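Local coordinates for protein tryptophan--tRNA ligase (Mycoplasma pneumoniae, PDB 2YY5) that probably attaches tryptophan to its cognate tRNA at the expense of ATP, as a homodimeric class I aminoacyl-tRNA synthetase, at residues G20-G24 with V25-L29; A334-Y337 with D338-L342. The protein carries 1 engineered substitution. One frame throughout, in Å; residues are numbered along the deposited sequence.

Contact 1 of 2, residues G20-G24 with V25-L29. With WSA (5'-O-[(L-tryptophylamino)sulfonyl]adenosine), chain J.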
# COMPACT_ATOMS: atom_id res chain seq x y z
N GLY B 20 -0.36 18.37 23.22
CA GLY B 20 0.38 17.14 23.34
C GLY B 20 1.32 17.04 22.15
O GLY B 20 2.46 16.63 22.28
N ASN B 21 0.81 17.44 20.98
CA ASN B 21 1.59 17.42 19.74
C ASN B 21 2.71 18.45 19.80
O ASN B 21 3.85 18.15 19.43
CB ASN B 21 0.70 17.74 18.55
CG ASN B 21 -0.47 16.79 18.43
OD1 ASN B 21 -0.30 15.58 18.39
ND2 ASN B 21 -1.68 17.35 18.35
N TYR B 22 2.38 19.65 20.28
CA TYR B 22 3.36 20.73 20.37
C TYR B 22 4.50 20.34 21.30
O TYR B 22 5.67 20.36 20.91
CB TYR B 22 2.71 22.03 20.89
CG TYR B 22 3.69 23.19 20.91
CD1 TYR B 22 4.04 23.86 19.74
CD2 TYR B 22 4.35 23.56 22.09
CE1 TYR B 22 5.03 24.84 19.72
CE2 TYR B 22 5.34 24.55 22.09
CZ TYR B 22 5.68 25.18 20.90
OH TYR B 22 6.66 26.13 20.86
N LEU B 23 4.15 19.98 22.52
CA LEU B 23 5.14 19.59 23.50
C LEU B 23 5.82 18.27 23.15
O LEU B 23 7.01 18.07 23.44
CB LEU B 23 4.49 19.53 24.89
CG LEU B 23 4.64 20.77 25.80
CD1 LEU B 23 4.76 22.04 24.96
CD2 LEU B 23 3.47 20.87 26.77
N GLY B 24 5.08 17.38 22.50
CA GLY B 24 5.65 16.09 22.15
C GLY B 24 6.79 16.12 21.15
O GLY B 24 7.78 15.39 21.31
N VAL B 25 6.68 16.96 20.12
CA VAL B 25 7.69 17.03 19.07
C VAL B 25 7.94 18.40 18.48
O VAL B 25 9.08 18.79 18.26
CB VAL B 25 7.34 16.08 17.89
CG1 VAL B 25 7.45 14.64 18.33
CG2 VAL B 25 5.93 16.37 17.39
N MET B 26 6.86 19.14 18.21
CA MET B 26 6.98 20.47 17.62
C MET B 26 7.98 21.39 18.30
O MET B 26 8.87 21.93 17.66
CB MET B 26 5.61 21.15 17.56
CG MET B 26 4.71 20.55 16.51
SD MET B 26 3.11 21.36 16.35
CE MET B 26 2.26 20.14 15.33
N GLN B 27 7.82 21.58 19.61
CA GLN B 27 8.70 22.46 20.38
C GLN B 27 10.20 22.17 20.24
O GLN B 27 11.01 23.10 20.20
CB GLN B 27 8.32 22.42 21.87
CG GLN B 27 9.41 22.97 22.79
CD GLN B 27 9.05 22.91 24.26
OE1 GLN B 27 8.35 23.78 24.77
NE2 GLN B 27 9.52 21.87 24.94
N SER B 28 10.57 20.90 20.17
CA SER B 28 11.97 20.54 20.06
C SER B 28 12.48 20.58 18.63
O SER B 28 13.66 20.34 18.37
CB SER B 28 12.21 19.16 20.66
OG SER B 28 11.54 18.17 19.92
N LEU B 29 11.59 20.88 17.70
CA LEU B 29 11.93 20.95 16.28
C LEU B 29 12.99 22.01 16.01
O LEU B 29 13.83 21.85 15.13
CB LEU B 29 10.68 21.27 15.47
CG LEU B 29 10.26 20.26 14.41
CD1 LEU B 29 10.44 18.84 14.90
CD2 LEU B 29 8.81 20.55 14.05
CD2 WSA J . 5.11 9.31 11.84
CE3 WSA J . 5.84 9.88 12.88
CZ3 WSA J . 7.21 9.71 12.94
CH2 WSA J . 7.86 8.96 11.95
CZ2 WSA J . 7.13 8.39 10.92
CE2 WSA J . 5.76 8.56 10.86
N11 WSA J . 4.83 8.16 10.00
CD1 WSA J . 3.64 8.62 10.37
CG WSA J . 3.77 9.32 11.50
CB WSA J . 2.64 10.03 12.24
CA WSA J . 2.46 9.47 13.65
NH3 WSA J . 2.18 8.02 13.60
C WSA J . 1.29 10.19 14.33
O WSA J . 0.13 9.89 14.04
NS WSA J . 1.59 11.13 15.22
S WSA J . 0.32 12.14 15.42
O1S WSA J . -0.03 12.79 14.12
O2S WSA J . -0.88 11.37 15.90
O5' WSA J . 0.74 13.11 16.39
C5' WSA J . 1.95 13.82 16.15
C4' WSA J . 3.00 13.68 17.26
O4' WSA J . 2.44 14.09 18.52
C3' WSA J . 3.50 12.24 17.46
O3' WSA J . 4.90 12.26 17.75
C2' WSA J . 2.72 11.81 18.70
O2' WSA J . 3.45 10.79 19.39
C1' WSA J . 2.81 13.11 19.50
N9 WSA J . 1.82 13.10 20.60
C8 WSA J . 0.52 12.86 20.46
N7 WSA J . -0.09 12.99 21.63
C5 WSA J . 0.83 13.32 22.53
C4 WSA J . 2.05 13.39 21.88
N3 WSA J . 3.15 13.71 22.58
C2 WSA J . 3.07 13.96 23.87
N1 WSA J . 1.93 13.91 24.52
C6 WSA J . 0.79 13.60 23.89
N6 WSA J . -0.37 13.56 24.54

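Contact 2 of 2, residues A334-Y337 with D338-L342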
# COMPACT_ATOMS: atom_id res chain seq x y z
N ALA B 334 15.72 2.95 -4.56
CA ALA B 334 16.47 2.32 -5.64
C ALA B 334 17.33 1.18 -5.09
O ALA B 334 17.42 0.11 -5.70
CB ALA B 334 17.35 3.36 -6.32
N LEU B 335 17.95 1.41 -3.94
CA LEU B 335 18.78 0.38 -3.35
C LEU B 335 17.92 -0.79 -2.90
O LEU B 335 18.35 -1.95 -3.02
CB LEU B 335 19.60 0.98 -2.19
CG LEU B 335 20.85 1.79 -2.59
CD1 LEU B 335 20.87 2.09 -4.09
CD2 LEU B 335 20.90 3.08 -1.78
N PHE B 336 16.72 -0.52 -2.39
CA PHE B 336 15.83 -1.59 -1.97
C PHE B 336 15.39 -2.39 -3.19
O PHE B 336 15.26 -3.61 -3.13
CB PHE B 336 14.59 -1.05 -1.26
CG PHE B 336 14.75 -0.88 0.22
CD1 PHE B 336 13.79 -1.37 1.09
CD2 PHE B 336 15.86 -0.21 0.75
CE1 PHE B 336 13.92 -1.19 2.47
CE2 PHE B 336 16.00 -0.03 2.12
CZ PHE B 336 15.02 -0.52 2.98
N TYR B 337 15.17 -1.68 -4.29
CA TYR B 337 14.75 -2.33 -5.52
C TYR B 337 15.82 -3.34 -5.90
O TYR B 337 15.50 -4.46 -6.28
CB TYR B 337 14.55 -1.30 -6.64
CG TYR B 337 13.10 -0.98 -6.90
CD1 TYR B 337 12.23 -0.68 -5.84
CD2 TYR B 337 12.58 -0.97 -8.19
CE1 TYR B 337 10.89 -0.38 -6.06
CE2 TYR B 337 11.23 -0.67 -8.42
CZ TYR B 337 10.40 -0.38 -7.35
OH TYR B 337 9.08 -0.08 -7.56
N ASP B 338 17.08 -2.95 -5.79
CA ASP B 338 18.16 -3.87 -6.13
C ASP B 338 18.08 -5.11 -5.27
O ASP B 338 18.08 -6.22 -5.79
CB ASP B 338 19.52 -3.22 -5.93
CG ASP B 338 20.01 -2.53 -7.17
OD1 ASP B 338 19.71 -1.33 -7.35
OD2 ASP B 338 20.69 -3.19 -7.99
N GLY B 339 17.99 -4.91 -3.95
CA GLY B 339 17.91 -6.01 -3.02
C GLY B 339 16.69 -6.90 -3.18
O GLY B 339 16.78 -8.11 -3.00
N PHE B 340 15.55 -6.30 -3.53
CA PHE B 340 14.31 -7.04 -3.72
C PHE B 340 14.23 -7.72 -5.09
O PHE B 340 13.54 -8.74 -5.25
CB PHE B 340 13.11 -6.10 -3.54
CG PHE B 340 12.71 -5.91 -2.11
CD1 PHE B 340 13.58 -5.31 -1.20
CD2 PHE B 340 11.47 -6.35 -1.66
CE1 PHE B 340 13.22 -5.16 0.13
CE2 PHE B 340 11.10 -6.20 -0.33
CZ PHE B 340 11.98 -5.60 0.57
N GLY B 341 14.92 -7.17 -6.07
CA GLY B 341 14.90 -7.73 -7.41
C GLY B 341 13.79 -7.14 -8.26
O GLY B 341 13.41 -7.73 -9.28
N LEU B 342 13.28 -5.98 -7.84
CA LEU B 342 12.20 -5.28 -8.54
C LEU B 342 12.72 -4.32 -9.62
O LEU B 342 13.90 -4.03 -9.67
CB LEU B 342 11.35 -4.49 -7.52
CG LEU B 342 10.11 -5.13 -6.86
CD1 LEU B 342 9.98 -6.59 -7.24
CD2 LEU B 342 10.19 -4.97 -5.35

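Contact 1 of 2, residues G20-G24 with V25-L29
The predicted HIGH region of a class I synthetase ends here with G20 and N21; G20-M26 lie on helix 19-26, which departs from regular alpha geometry before the chain enters a type I turn from M26 to L29. Two donors converge on N21 O: V25 N, the regular i+4 partner, at 3.1 Å, and M26 N, a weak i+5 bond. Y22 O likewise takes an i+5 donor, Q27 N, at 2.8 Å and nearly straight (176°), so the wider, pi-type turn involves both carbonyls. Q27 thereby passes over one face of the Y22 ring, its backbone N 4.2 Å above the ring plane, and Q27 CB lies 3.7 Å from Y22 CE2. Y22 has CG anti to its own N (chi1 -177°), which lays the ring along the following turn, where CD1 also meets M26 CB obliquely at 3.8 Å. One side of the helix, G20, N21, G24 and V25, lines the pocket of the bound tryptophanyl-adenylate analogue WSA. G24 CA comes within 3.5 Å of adenine N3, and V25 CG1 is equally close to the ribose O3'. S28 OG turns back to V25 O at 3.0 Å. Around this element, M26 packs on L64, T67 and L68 and Y22 on V71, all of helix 54-71, whereas L23 leans on I254, A257 and L258 of helix 246-259.

Contact 2 of 2, residues A334-Y337 with D338-L342
Residues A334-F340 are the last of helix 311-340, and G341 and L342 lead out of it; the backbone bonds follow the usual ladder until the chain turns away. D338 N reaches A334 O, G339 N reaches L335 O, and F340 N reaches F336 O at 2.7 Å. The carbonyl oxygen of Y337 keeps its regular donor, G341 N, at 2.8 Å and gains a second, L342 N, at 3.1 Å, the two arriving from opposite faces of the carbonyl plane. G341 leaves helical geometry with positive phi (90°), the glycine position of the turn. Beyond G341, L342 is placed over Y337. Its CB sits 3.9 Å from the centroid of the Y337 ring and only 13° off the ring normal, a CH-pi contact squarely over the face, with the two side chains crossing at about a right angle. On another side of the helix F336 and F340 lie side by side and point the same way, F336 CD1 4.0 Å from F340 CE1. Both place CG anti to the carbonyl carbon, and F340 turns its ring edge to F336 O. The Y337 hydroxyl is hydrogen-bonded to S84 O of the second subunit, which also packs F52 on F340 and L57 on L342. The L342 N to Y337 O bond, a weak bond from G341 N to D338 O and glycine at C-prime fit a Schellman motif ending the helix.

Overall arrangement
Two ways in which a helix can depart from regular geometry are placed here at distant points of one chain. Contact 1 comes first in sequence, on helix 19-26 just after strand 6-11 of the parallel sheet, about 7 Å from the centre of the chain. Contact 2 follows near the C-terminus, closing helix 311-340 about 30 Å from that centre. Their centres are 35 Å apart and their nearest atoms about 23 Å, without touching, and they share no helix or strand. The former belongs to the pocket that holds the adenylate analogue; the latter packs against helix 87-98 and the second subunit, thus contributing to the homodimer interface.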